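Membrane lipoprotein TpN32 (PDB 1XS5) binds L-methionine in a cleft between two lobes and probably serves as a substrate-binding lipoprotein for methionine uptake. Local coordinates at residues Glu3-Gly8 and Asp209-Ala214; Arg16-Ala21 and Leu32-Phe37; Ala42-Val47 and Gly72-Val77; Leu119-Ala122 and Arg127-Ala130. All coordinates share one frame; numbering follows the deposited sequence. Where two conformers were deposited one is given.

Contact 1: Glu3-Gly8 and Asp209-Ala214; sequences ETVGVG and DARVQA
Two bends in the Arg211 chain, at chi2 (90°) and chi3 (49°), fold its guanidinium back so that it lies between Glu3 on the strand and Asp209 at the start of its own helix. Glu3, bent at chi2, brings OE1 to Arg211 NH1 at 3.0 Å in a salt bridge. The carboxylate and guanidinium planes are almost coplanar, and NH1 meets OE1 nearly along its C-O axis. Val5 turns CG1 over one face of the same guanidinium, 3.5 Å from NH1, and this methyl also touches the CB and CG of Arg211. On the far side from Glu3, Arg211 grips Asp209 side-on: NE reaches OD1 at 2.9 Å and NH2 reaches OD2 at 3.0 Å, each oxygen accepting through its syn lone pair. Arg211 N also donates to Asp209 OD1, at 2.6 Å. Val212 N donates to Asp209 OD1 at 3.2 Å, so three donors converge on one oxygen and hold the carboxylate in place. The arginine probably offsets the negative charge of both acids. Ile30 and Leu53 also touch the Arg211 side chain. The result is a salt-bridge network built on an aspartate N-cap, which ties Glu3 and Val5 to the opening turn of helix 210-219.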
loop_
_atom_site.group_PDB
_atom_site.type_symbol
_atom_site.label_atom_id
_atom_site.label_comp_id
_atom_site.label_asym_id
_atom_site.label_seq_id
_atom_site.Cartn_x
_atom_site.Cartn_y
_atom_site.Cartn_z
ATOM N N GLU A 3 9.465 4.710 -28.283
ATOM C CA GLU A 3 10.132 5.393 -27.177
ATOM C C GLU A 3 9.839 4.581 -25.935
ATOM O O GLU A 3 8.786 3.936 -25.841
ATOM C CB GLU A 3 9.567 6.783 -26.947
ATOM C CG GLU A 3 8.688 7.301 -28.040
ATOM C CD GLU A 3 7.374 7.822 -27.487
ATOM O OE1 GLU A 3 7.413 8.629 -26.523
ATOM O OE2 GLU A 3 6.307 7.424 -28.013
ATOM N N THR A 4 10.749 4.630 -24.974
ATOM C CA THR A 4 10.568 3.875 -23.727
ATOM C C THR A 4 10.357 4.800 -22.526
ATOM O O THR A 4 10.966 5.849 -22.459
ATOM C CB THR A 4 11.839 2.995 -23.425
ATOM O OG1 THR A 4 12.043 2.060 -24.501
ATOM C CG2 THR A 4 11.666 2.225 -22.122
ATOM N N VAL A 5 9.467 4.414 -21.597
ATOM C CA VAL A 5 9.283 5.168 -20.347
ATOM C C VAL A 5 9.372 4.140 -19.207
ATOM O O VAL A 5 8.813 3.055 -19.304
ATOM C CB VAL A 5 7.935 5.914 -20.305
ATOM C CG1 VAL A 5 7.891 6.913 -21.463
ATOM C CG2 VAL A 5 6.785 4.956 -20.405
ATOM N N GLY A 6 10.098 4.475 -18.149
ATOM C CA GLY A 6 10.242 3.545 -17.037
ATOM C C GLY A 6 9.207 3.793 -15.961
ATOM O O GLY A 6 8.881 4.938 -15.686
ATOM N N VAL A 7 8.662 2.719 -15.378
ATOM C CA VAL A 7 7.706 2.847 -14.284
ATOM C C VAL A 7 8.257 1.942 -13.185
ATOM O O VAL A 7 8.452 0.751 -13.414
ATOM C CB VAL A 7 6.276 2.392 -14.690
ATOM C CG1 VAL A 7 6.349 1.045 -15.409
ATOM C CG2 VAL A 7 5.357 2.288 -13.414
ATOM N N GLY A 8 8.533 2.525 -12.013
ATOM C CA GLY A 8 9.055 1.750 -10.886
ATOM C C GLY A 8 7.956 0.968 -10.179
ATOM O O GLY A 8 6.834 1.484 -9.977
ATOM N N ASP A 209 2.164 14.604 -19.277
ATOM C CA ASP A 209 2.961 13.827 -20.213
ATOM C C ASP A 209 1.978 12.846 -20.833
ATOM O O ASP A 209 1.226 12.173 -20.134
ATOM C CB ASP A 209 4.068 13.069 -19.482
ATOM C CG ASP A 209 4.922 12.222 -20.424
ATOM O OD1 ASP A 209 4.405 11.246 -21.014
ATOM O OD2 ASP A 209 6.118 12.538 -20.571
ATOM N N ALA A 210 1.978 12.772 -22.150
ATOM C CA ALA A 210 1.043 11.905 -22.854
ATOM C C ALA A 210 1.253 10.422 -22.594
ATOM O O ALA A 210 0.297 9.639 -22.659
ATOM C CB ALA A 210 1.117 12.186 -24.365
ATOM N N ARG A 211 2.497 10.024 -22.317
ATOM C CA ARG A 211 2.771 8.611 -22.044
ATOM C C ARG A 211 2.224 8.255 -20.653
ATOM O O ARG A 211 1.686 7.166 -20.436
ATOM C CB ARG A 211 4.287 8.329 -22.064
ATOM C CG ARG A 211 4.929 8.204 -23.460
ATOM C CD ARG A 211 5.423 9.528 -23.972
ATOM N NE ARG A 211 6.229 10.246 -22.993
ATOM C CZ ARG A 211 7.552 10.223 -22.938
ATOM N NH1 ARG A 211 8.243 9.514 -23.816
ATOM N NH2 ARG A 211 8.187 10.909 -22.001
ATOM N N VAL A 212 2.400 9.182 -19.719
ATOM C CA VAL A 212 1.921 8.999 -18.341
ATOM C C VAL A 212 0.402 8.869 -18.426
ATOM O O VAL A 212 -0.181 7.918 -17.895
ATOM C CB VAL A 212 2.313 10.212 -17.473
ATOM C CG1 VAL A 212 1.646 10.164 -16.097
ATOM C CG2 VAL A 212 3.829 10.246 -17.318
ATOM N N GLN A 213 -0.250 9.808 -19.117
ATOM C CA GLN A 213 -1.707 9.718 -19.230
ATOM C C GLN A 213 -2.154 8.396 -19.851
ATOM O O GLN A 213 -3.185 7.868 -19.458
ATOM C CB GLN A 213 -2.299 10.911 -20.014
ATOM C CG GLN A 213 -2.252 12.192 -19.220
ATOM C CD GLN A 213 -3.073 12.086 -17.948
ATOM O OE1 GLN A 213 -4.206 11.582 -17.987
ATOM N NE2 GLN A 213 -2.512 12.567 -16.808
ATOM N N ALA A 214 -1.398 7.834 -20.797
ATOM C CA ALA A 214 -1.808 6.551 -21.405
ATOM C C ALA A 214 -1.680 5.373 -20.449
ATOM O O ALA A 214 -2.444 4.373 -20.486
ATOM C CB ALA A 214 -0.978 6.263 -22.691
#

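Contact 2: Arg16-Ala21 and Leu32-Phe37; sequences RLLEIA and LRIVEF
Helix 14-26 is the crossover of a beta-alpha-beta unit whose strands are 3-9 and 30-36, and here it packs on the second of them. The axes of the two short segments run nearly antiparallel, at 166°, and come within 9.1 Å, a spacing filled mainly by aliphatic side chains. Ile34 points from the strand at the helix and makes the larger part of the strand's share. Its CG1 stands anti to the carbonyl carbon (chi1 -60°) and the chain then runs straight on, which delivers CD1 to the helix surface. There CD1 touches Leu18 CB at 3.6 Å and lies equally close to the Leu18 carbonyl carbon. From the next position Glu19, whose CB points away from the strand, bends back at chi2 (-78°) and lays its carboxyl end against the same methyl, with CD 3.6 Å from Ile34 CD1. That methyl is thus touched from two directions roughly at right angles, by Leu18 and by the Glu19 carboxylate. Two residues back along the strand, Leu32 sends CD2 to the Leu18 carbonyl O at 3.8 Å and to Ala21 CB at 4.1 Å, one turn further along the helix. Val7 of the neighbouring strand 3-9 touches both Leu18 and Leu32, while helix 210-219 closes the layer with Leu219 against Leu18 and Ala21 and Val215 against Leu32.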
loop_
_atom_site.group_PDB
_atom_site.type_symbol
_atom_site.label_atom_id
_atom_site.label_comp_id
_atom_site.label_asym_id
_atom_site.label_seq_id
_atom_site.Cartn_x
_atom_site.Cartn_y
_atom_site.Cartn_z
ATOM N N ARG A 16 1.767 -7.182 -11.927
ATOM C CA ARG A 16 0.889 -7.762 -12.936
ATOM C C ARG A 16 0.039 -6.674 -13.635
ATOM O O ARG A 16 -0.169 -6.732 -14.845
ATOM C CB ARG A 16 0.002 -8.821 -12.272
ATOM C CG ARG A 16 -0.732 -9.668 -13.255
ATOM C CD ARG A 16 0.257 -10.508 -14.057
ATOM N NE ARG A 16 -0.440 -11.241 -15.110
ATOM C CZ ARG A 16 0.163 -11.935 -16.071
ATOM N NH1 ARG A 16 1.497 -11.994 -16.116
ATOM N NH2 ARG A 16 -0.571 -12.563 -16.990
ATOM N N LEU A 17 -0.448 -5.691 -12.878
ATOM C CA LEU A 17 -1.261 -4.618 -13.445
ATOM C C LEU A 17 -0.429 -3.783 -14.449
ATOM O O LEU A 17 -0.923 -3.297 -15.474
ATOM C CB LEU A 17 -1.790 -3.711 -12.307
ATOM C CG LEU A 17 -2.684 -4.383 -11.254
ATOM C CD1 LEU A 17 -3.019 -3.385 -10.151
ATOM C CD2 LEU A 17 -4.001 -4.883 -11.929
ATOM N N LEU A 18 0.855 -3.609 -14.166
ATOM C CA LEU A 18 1.707 -2.855 -15.089
ATOM C C LEU A 18 1.993 -3.674 -16.362
ATOM O O LEU A 18 2.241 -3.110 -17.429
ATOM C CB LEU A 18 3.018 -2.504 -14.383
ATOM C CG LEU A 18 2.862 -1.349 -13.380
ATOM C CD1 LEU A 18 4.201 -1.115 -12.718
ATOM C CD2 LEU A 18 2.411 -0.093 -14.048
ATOM N N GLU A 19 1.990 -4.995 -16.235
ATOM C CA GLU A 19 2.209 -5.877 -17.391
ATOM C C GLU A 19 0.996 -5.811 -18.321
ATOM O O GLU A 19 1.128 -5.958 -19.535
ATOM C CB GLU A 19 2.390 -7.327 -16.957
ATOM C CG GLU A 19 3.673 -7.575 -16.184
ATOM C CD GLU A 19 4.915 -7.657 -17.091
ATOM O OE1 GLU A 19 4.811 -7.389 -18.328
ATOM O OE2 GLU A 19 6.001 -8.000 -16.567
ATOM N N ILE A 20 -0.190 -5.627 -17.749
ATOM C CA ILE A 20 -1.385 -5.527 -18.576
ATOM C C ILE A 20 -1.321 -4.177 -19.267
ATOM O O ILE A 20 -1.627 -4.056 -20.459
ATOM C CB ILE A 20 -2.671 -5.618 -17.711
ATOM C CG1 ILE A 20 -2.786 -7.039 -17.150
ATOM C CG2 ILE A 20 -3.906 -5.243 -18.529
ATOM C CD1 ILE A 20 -3.860 -7.175 -16.092
ATOM N N ALA A 21 -0.893 -3.167 -18.517
ATOM C CA ALA A 21 -0.761 -1.822 -19.040
ATOM C C ALA A 21 0.292 -1.740 -20.143
ATOM O O ALA A 21 0.148 -0.940 -21.094
ATOM C CB ALA A 21 -0.387 -0.862 -17.926
ATOM N N LEU A 32 6.623 0.374 -22.332
ATOM C CA LEU A 32 6.628 0.572 -20.900
ATOM C C LEU A 32 7.677 -0.379 -20.336
ATOM O O LEU A 32 7.576 -1.600 -20.519
ATOM C CB LEU A 32 5.226 0.243 -20.340
ATOM C CG LEU A 32 4.952 0.591 -18.865
ATOM C CD1 LEU A 32 5.289 2.048 -18.612
ATOM C CD2 LEU A 32 3.478 0.305 -18.516
ATOM N N ARG A 33 8.709 0.189 -19.712
ATOM C CA ARG A 33 9.762 -0.614 -19.094
ATOM C C ARG A 33 9.407 -0.690 -17.594
ATOM O O ARG A 33 9.325 0.348 -16.925
ATOM C CB ARG A 33 11.108 0.095 -19.305
ATOM C CG ARG A 33 12.301 -0.613 -18.682
ATOM C CD ARG A 33 13.580 0.080 -19.210
ATOM N NE ARG A 33 13.710 1.446 -18.697
ATOM C CZ ARG A 33 14.210 1.758 -17.517
ATOM N NH1 ARG A 33 14.645 0.804 -16.703
ATOM N NH2 ARG A 33 14.276 3.035 -17.142
ATOM N N ILE A 34 9.195 -1.897 -17.074
ATOM C CA ILE A 34 8.829 -2.086 -15.672
ATOM C C ILE A 34 10.116 -2.309 -14.910
ATOM O O ILE A 34 10.848 -3.281 -15.144
ATOM C CB ILE A 34 7.857 -3.288 -15.508
ATOM C CG1 ILE A 34 6.566 -3.019 -16.338
ATOM C CG2 ILE A 34 7.473 -3.457 -14.043
ATOM C CD1 ILE A 34 5.531 -4.175 -16.280
ATOM N N VAL A 35 10.415 -1.371 -14.024
ATOM C CA VAL A 35 11.668 -1.371 -13.280
ATOM C C VAL A 35 11.398 -1.819 -11.845
ATOM O O VAL A 35 10.625 -1.182 -11.126
ATOM C CB VAL A 35 12.239 0.066 -13.302
ATOM C CG1 VAL A 35 13.635 0.104 -12.637
ATOM C CG2 VAL A 35 12.252 0.586 -14.769
ATOM N N GLU A 36 12.045 -2.892 -11.418
ATOM C CA GLU A 36 11.797 -3.454 -10.088
ATOM C C GLU A 36 12.743 -2.968 -8.995
ATOM O O GLU A 36 13.971 -3.102 -9.104
ATOM C CB GLU A 36 11.871 -4.988 -10.185
ATOM C CG GLU A 36 11.266 -5.556 -11.469
ATOM C CD GLU A 36 11.693 -7.017 -11.739
ATOM O OE1 GLU A 36 11.547 -7.856 -10.829
ATOM O OE2 GLU A 36 12.174 -7.324 -12.860
ATOM N N PHE A 37 12.154 -2.438 -7.924
ATOM C CA PHE A 37 12.888 -1.904 -6.783
ATOM C C PHE A 37 12.618 -2.714 -5.536
ATOM O O PHE A 37 11.694 -3.509 -5.520
ATOM C CB PHE A 37 12.441 -0.461 -6.529
ATOM C CG PHE A 37 12.973 0.523 -7.536
ATOM C CD1 PHE A 37 12.371 0.664 -8.776
ATOM C CD2 PHE A 37 14.079 1.302 -7.231
ATOM C CE1 PHE A 37 12.859 1.575 -9.705
ATOM C CE2 PHE A 37 14.596 2.222 -8.147
ATOM C CZ PHE A 37 13.993 2.361 -9.383
#

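Contact 3: Ala42-Val47 and Gly72-Val77; sequences ALNEAV and GDLVSV
Leu74 splits its two methyls between successive turns of helix 40-49, CD1 going to Asn44 and CD2 to Val47. Its CG stands anti to the carbonyl carbon (chi1 -59°) and CD1 continues the chain outward (chi2 180°), so the isobutyl end reaches across from the strand to the helix. CD1 comes close to the Asn44 amide, 3.2 Å from OD1 and 3.4 Å from CG, and also rests on the CB of that residue at 3.6 Å. CD2 meets Val47 CG1 at 3.5 Å, an ordinary apolar contact. The approach of CD1 to OD1 is packing of a methyl on a buried amide; the polar needs of that oxygen are met by Asn55 ND2 and Gln58 NE2, both of which donate to it. These bonds help to fix the amide against which the leucine lies, and Gln58 itself lines the methionine pocket. The Asn44 side chain is about 7 Å from the bound methionine, which places this packing close to the ligand site. Around it, Met63 and Phe66 of helix 60-70 and Val201 of strand 198-203 also touch Leu74, while Phe57 and Asn55 of strand 54-59 touch Asn44 and Val47 respectively.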
loop_
_atom_site.group_PDB
_atom_site.type_symbol
_atom_site.label_atom_id
_atom_site.label_comp_id
_atom_site.label_asym_id
_atom_site.label_seq_id
_atom_site.Cartn_x
_atom_site.Cartn_y
_atom_site.Cartn_z
ATOM N N ALA A 42 13.745 4.321 -2.254
ATOM C CA ALA A 42 14.435 4.254 -3.542
ATOM C C ALA A 42 13.519 4.507 -4.736
ATOM O O ALA A 42 13.904 5.085 -5.780
ATOM C CB ALA A 42 15.115 2.892 -3.654
ATOM N N LEU A 43 12.282 4.032 -4.624
ATOM C CA LEU A 43 11.332 4.220 -5.712
ATOM C C LEU A 43 10.988 5.696 -5.908
ATOM O O LEU A 43 10.835 6.163 -7.031
ATOM C CB LEU A 43 10.022 3.449 -5.408
ATOM C CG LEU A 43 10.021 1.953 -5.776
ATOM C CD1 LEU A 43 9.101 1.123 -4.862
ATOM C CD2 LEU A 43 9.551 1.867 -7.236
ATOM N N ASN A 44 10.761 6.408 -4.805
ATOM C CA ASN A 44 10.420 7.822 -4.942
ATOM C C ASN A 44 11.630 8.689 -5.313
ATOM O O ASN A 44 11.496 9.646 -6.079
ATOM C CB ASN A 44 9.740 8.344 -3.661
ATOM C CG ASN A 44 8.240 7.994 -3.620
ATOM O OD1 ASN A 44 7.601 7.901 -4.652
ATOM N ND2 ASN A 44 7.689 7.828 -2.413
ATOM N N GLU A 45 12.800 8.355 -4.783
ATOM C CA GLU A 45 13.985 9.117 -5.129
ATOM C C GLU A 45 14.316 8.925 -6.624
ATOM O O GLU A 45 14.831 9.840 -7.265
ATOM C CB GLU A 45 15.170 8.672 -4.270
ATOM C CG GLU A 45 15.018 9.025 -2.801
ATOM C CD GLU A 45 16.271 8.707 -1.952
ATOM O OE1 GLU A 45 17.032 7.763 -2.289
ATOM O OE2 GLU A 45 16.487 9.400 -0.926
ATOM N N ALA A 46 14.006 7.754 -7.199
ATOM C CA ALA A 46 14.341 7.524 -8.615
ATOM C C ALA A 46 13.437 8.374 -9.488
ATOM O O ALA A 46 13.862 8.853 -10.567
ATOM C CB ALA A 46 14.212 6.031 -9.007
ATOM N N VAL A 47 12.185 8.540 -9.076
ATOM C CA VAL A 47 11.304 9.422 -9.858
ATOM C C VAL A 47 11.817 10.894 -9.683
ATOM O O VAL A 47 11.890 11.655 -10.656
ATOM C CB VAL A 47 9.819 9.332 -9.382
ATOM C CG1 VAL A 47 8.994 10.520 -9.997
ATOM C CG2 VAL A 47 9.186 7.982 -9.816
ATOM N N GLY A 72 10.513 16.435 -1.456
ATOM C CA GLY A 72 10.083 15.982 -2.758
ATOM C C GLY A 72 9.002 16.843 -3.367
ATOM O O GLY A 72 8.354 17.643 -2.677
ATOM N N ASP A 73 8.810 16.650 -4.668
ATOM C CA ASP A 73 7.816 17.344 -5.477
ATOM C C ASP A 73 6.946 16.337 -6.299
ATOM O O ASP A 73 6.580 16.592 -7.457
ATOM C CB ASP A 73 8.556 18.333 -6.405
ATOM C CG ASP A 73 7.615 19.331 -7.081
ATOM O OD1 ASP A 73 6.518 19.602 -6.524
ATOM O OD2 ASP A 73 7.983 19.852 -8.168
ATOM N N LEU A 74 6.620 15.197 -5.686
ATOM C CA LEU A 74 5.820 14.163 -6.342
ATOM C C LEU A 74 4.331 14.497 -6.267
ATOM O O LEU A 74 3.897 15.135 -5.309
ATOM C CB LEU A 74 6.056 12.817 -5.636
ATOM C CG LEU A 74 7.526 12.370 -5.644
ATOM C CD1 LEU A 74 7.640 11.040 -4.914
ATOM C CD2 LEU A 74 8.025 12.240 -7.063
ATOM N N VAL A 75 3.576 14.060 -7.272
ATOM C CA VAL A 75 2.132 14.250 -7.336
ATOM C C VAL A 75 1.490 12.998 -7.891
ATOM O O VAL A 75 2.105 12.263 -8.663
ATOM C CB VAL A 75 1.694 15.393 -8.287
ATOM C CG1 VAL A 75 2.164 16.751 -7.762
ATOM C CG2 VAL A 75 2.213 15.127 -9.668
ATOM N N SER A 76 0.261 12.750 -7.469
ATOM C CA SER A 76 -0.513 11.626 -7.973
ATOM C C SER A 76 -1.227 12.057 -9.244
ATOM O O SER A 76 -1.768 13.171 -9.278
ATOM C CB SER A 76 -1.622 11.233 -6.995
ATOM O OG SER A 76 -2.532 10.372 -7.671
ATOM N N VAL A 77 -1.269 11.207 -10.265
ATOM C CA VAL A 77 -2.019 11.562 -11.464
ATOM C C VAL A 77 -3.335 10.789 -11.501
ATOM O O VAL A 77 -4.146 10.980 -12.402
ATOM C CB VAL A 77 -1.235 11.310 -12.784
ATOM C CG1 VAL A 77 0.074 12.060 -12.743
ATOM C CG2 VAL A 77 -1.017 9.808 -13.026
#

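Contact 4: Leu119-Ala122 and Arg127-Ala130; sequences LLEA and RMRA
Glu121, in the last turn of helix 110-122, carries the whole contact with the chain returning at Arg127-Met128. Its CG lies anti to the backbone N (chi1 175°) and the chain stays extended at chi2, so the carboxylate stretches out from the helix to the short strand. OE2 accepts from the backbone N of Met128 at 3.0 Å. The N-H points almost straight at the oxygen, at 170°, yet it arrives from above the carboxylate plane, 51° out of it. A water strengthens the grip: it donates to Glu121 OE2 at 3.2 Å and to Met128 O at 2.8 Å, so both the N-H and the carbonyl of Met128 are linked to one carboxylate oxygen, one directly and one through the water. Met128 contributes its side chain as well, its CB 3.5 Å from Glu121 OE2 and its CG 3.9 Å from Glu121 CD, before bends at chi2 and chi3 carry its end away. Arg127 comes no nearer than its CA, 3.8 Å from Glu121 OE2, with CG at 4.2 Å; its NE is 5.7 Å from that oxygen, so any attraction is probably modest. Beyond the contact, Leu119 and Leu120 touch Val169 of strand 167-170. Strand 127-128 pairs antiparallel with strand 141-143, Arg127 bonding through its backbone to Gln142 and Gln143, and Met128 packs on Val141, Ala136 and Asp140. The glutamate thus pins the end of helix 110-122 to this small two-stranded sheet.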
loop_
_atom_site.group_PDB
_atom_site.type_symbol
_atom_site.label_atom_id
_atom_site.label_comp_id
_atom_site.label_asym_id
_atom_site.label_seq_id
_atom_site.Cartn_x
_atom_site.Cartn_y
_atom_site.Cartn_z
ATOM N N LEU A 119 -6.679 1.232 12.580
ATOM C CA LEU A 119 -7.375 -0.046 12.369
ATOM C C LEU A 119 -7.576 -0.708 13.749
ATOM O O LEU A 119 -8.673 -1.172 14.087
ATOM C CB LEU A 119 -6.519 -0.941 11.454
ATOM C CG LEU A 119 -7.026 -2.356 11.173
ATOM C CD1 LEU A 119 -6.265 -2.903 9.942
ATOM C CD2 LEU A 119 -6.800 -3.272 12.427
ATOM N N LEU A 120 -6.502 -0.776 14.545
ATOM C CA LEU A 120 -6.564 -1.371 15.897
ATOM C C LEU A 120 -7.497 -0.531 16.783
ATOM O O LEU A 120 -8.198 -1.053 17.621
ATOM C CB LEU A 120 -5.143 -1.403 16.518
ATOM C CG LEU A 120 -4.193 -2.359 15.746
ATOM C CD1 LEU A 120 -2.785 -2.310 16.358
ATOM C CD2 LEU A 120 -4.709 -3.761 15.821
ATOM N N GLU A 121 -7.497 0.787 16.591
ATOM C CA GLU A 121 -8.405 1.626 17.386
ATOM C C GLU A 121 -9.875 1.252 17.060
ATOM O O GLU A 121 -10.705 1.069 17.967
ATOM C CB GLU A 121 -8.135 3.100 17.057
ATOM C CG GLU A 121 -9.064 4.101 17.710
ATOM C CD GLU A 121 -8.661 5.548 17.399
ATOM O OE1 GLU A 121 -8.505 5.861 16.194
ATOM O OE2 GLU A 121 -8.508 6.366 18.349
ATOM N N ALA A 122 -10.188 1.145 15.765
ATOM C CA ALA A 122 -11.525 0.777 15.298
ATOM C C ALA A 122 -11.962 -0.588 15.851
ATOM O O ALA A 122 -13.163 -0.822 16.094
ATOM C CB ALA A 122 -11.545 0.751 13.741
ATOM N N ARG A 127 -6.715 3.576 21.965
ATOM C CA ARG A 127 -7.248 4.891 21.662
ATOM C C ARG A 127 -6.086 5.813 21.351
ATOM O O ARG A 127 -5.125 5.913 22.123
ATOM C CB ARG A 127 -8.030 5.492 22.826
ATOM C CG ARG A 127 -8.560 6.878 22.471
ATOM C CD ARG A 127 -9.064 7.601 23.716
ATOM N NE ARG A 127 -9.703 8.851 23.338
ATOM C CZ ARG A 127 -10.935 9.173 23.704
ATOM N NH1 ARG A 127 -11.632 8.330 24.466
ATOM N NH2 ARG A 127 -11.478 10.313 23.288
ATOM N N MET A 128 -6.175 6.481 20.216
ATOM C CA MET A 128 -5.149 7.416 19.778
ATOM C C MET A 128 -5.431 8.845 20.304
ATOM O O MET A 128 -6.596 9.235 20.428
ATOM C CB MET A 128 -5.139 7.469 18.259
ATOM C CG MET A 128 -4.817 6.133 17.606
ATOM S SD MET A 128 -3.165 5.592 18.066
ATOM C CE MET A 128 -2.130 6.855 17.308
ATOM N N ARG A 129 -4.364 9.589 20.608
ATOM C CA ARG A 129 -4.445 10.979 21.060
ATOM C C ARG A 129 -5.162 11.785 19.949
ATOM O O ARG A 129 -5.029 11.487 18.751
ATOM C CB ARG A 129 -3.016 11.506 21.282
ATOM C CG ARG A 129 -2.833 13.019 21.146
ATOM C CD ARG A 129 -1.365 13.431 21.334
ATOM N NE ARG A 129 -0.537 13.327 20.120
ATOM C CZ ARG A 129 -0.312 14.331 19.265
ATOM N NH1 ARG A 129 -0.860 15.533 19.480
ATOM N NH2 ARG A 129 0.490 14.155 18.206
ATOM N N ALA A 130 -5.877 12.835 20.342
ATOM C CA ALA A 130 -6.669 13.663 19.415
ATOM C C ALA A 130 -5.992 14.422 18.275
ATOM O O ALA A 130 -6.480 14.432 17.143
ATOM C CB ALA A 130 -7.526 14.635 20.226
HETATM O O HOH W 1 -8.481 9.528 18.378
#

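How the contacts relate
Contacts 1, 2 and 3 all reach the six-stranded mixed sheet of one lobe. Contacts 1 and 2 have centres 11 Å apart and share neighbouring strands: Val5 O lies 2.9 Å from Arg33 N, a probable hydrogen bond. Contact 3 joins contact 2 through Phe37, whose CD1 is 3.4 Å from Leu43 CD2, and contact 1 where Leu43 CD2 packs on Gly8 C. Contact 3 is also closer to the bound methionine than contact 2, about 7 Å from the Asn44 side chain against about 12 Å from Leu18. Contact 4 stands apart, its centre 40 Å from that of contact 1, on the opposite side of the chain's centre.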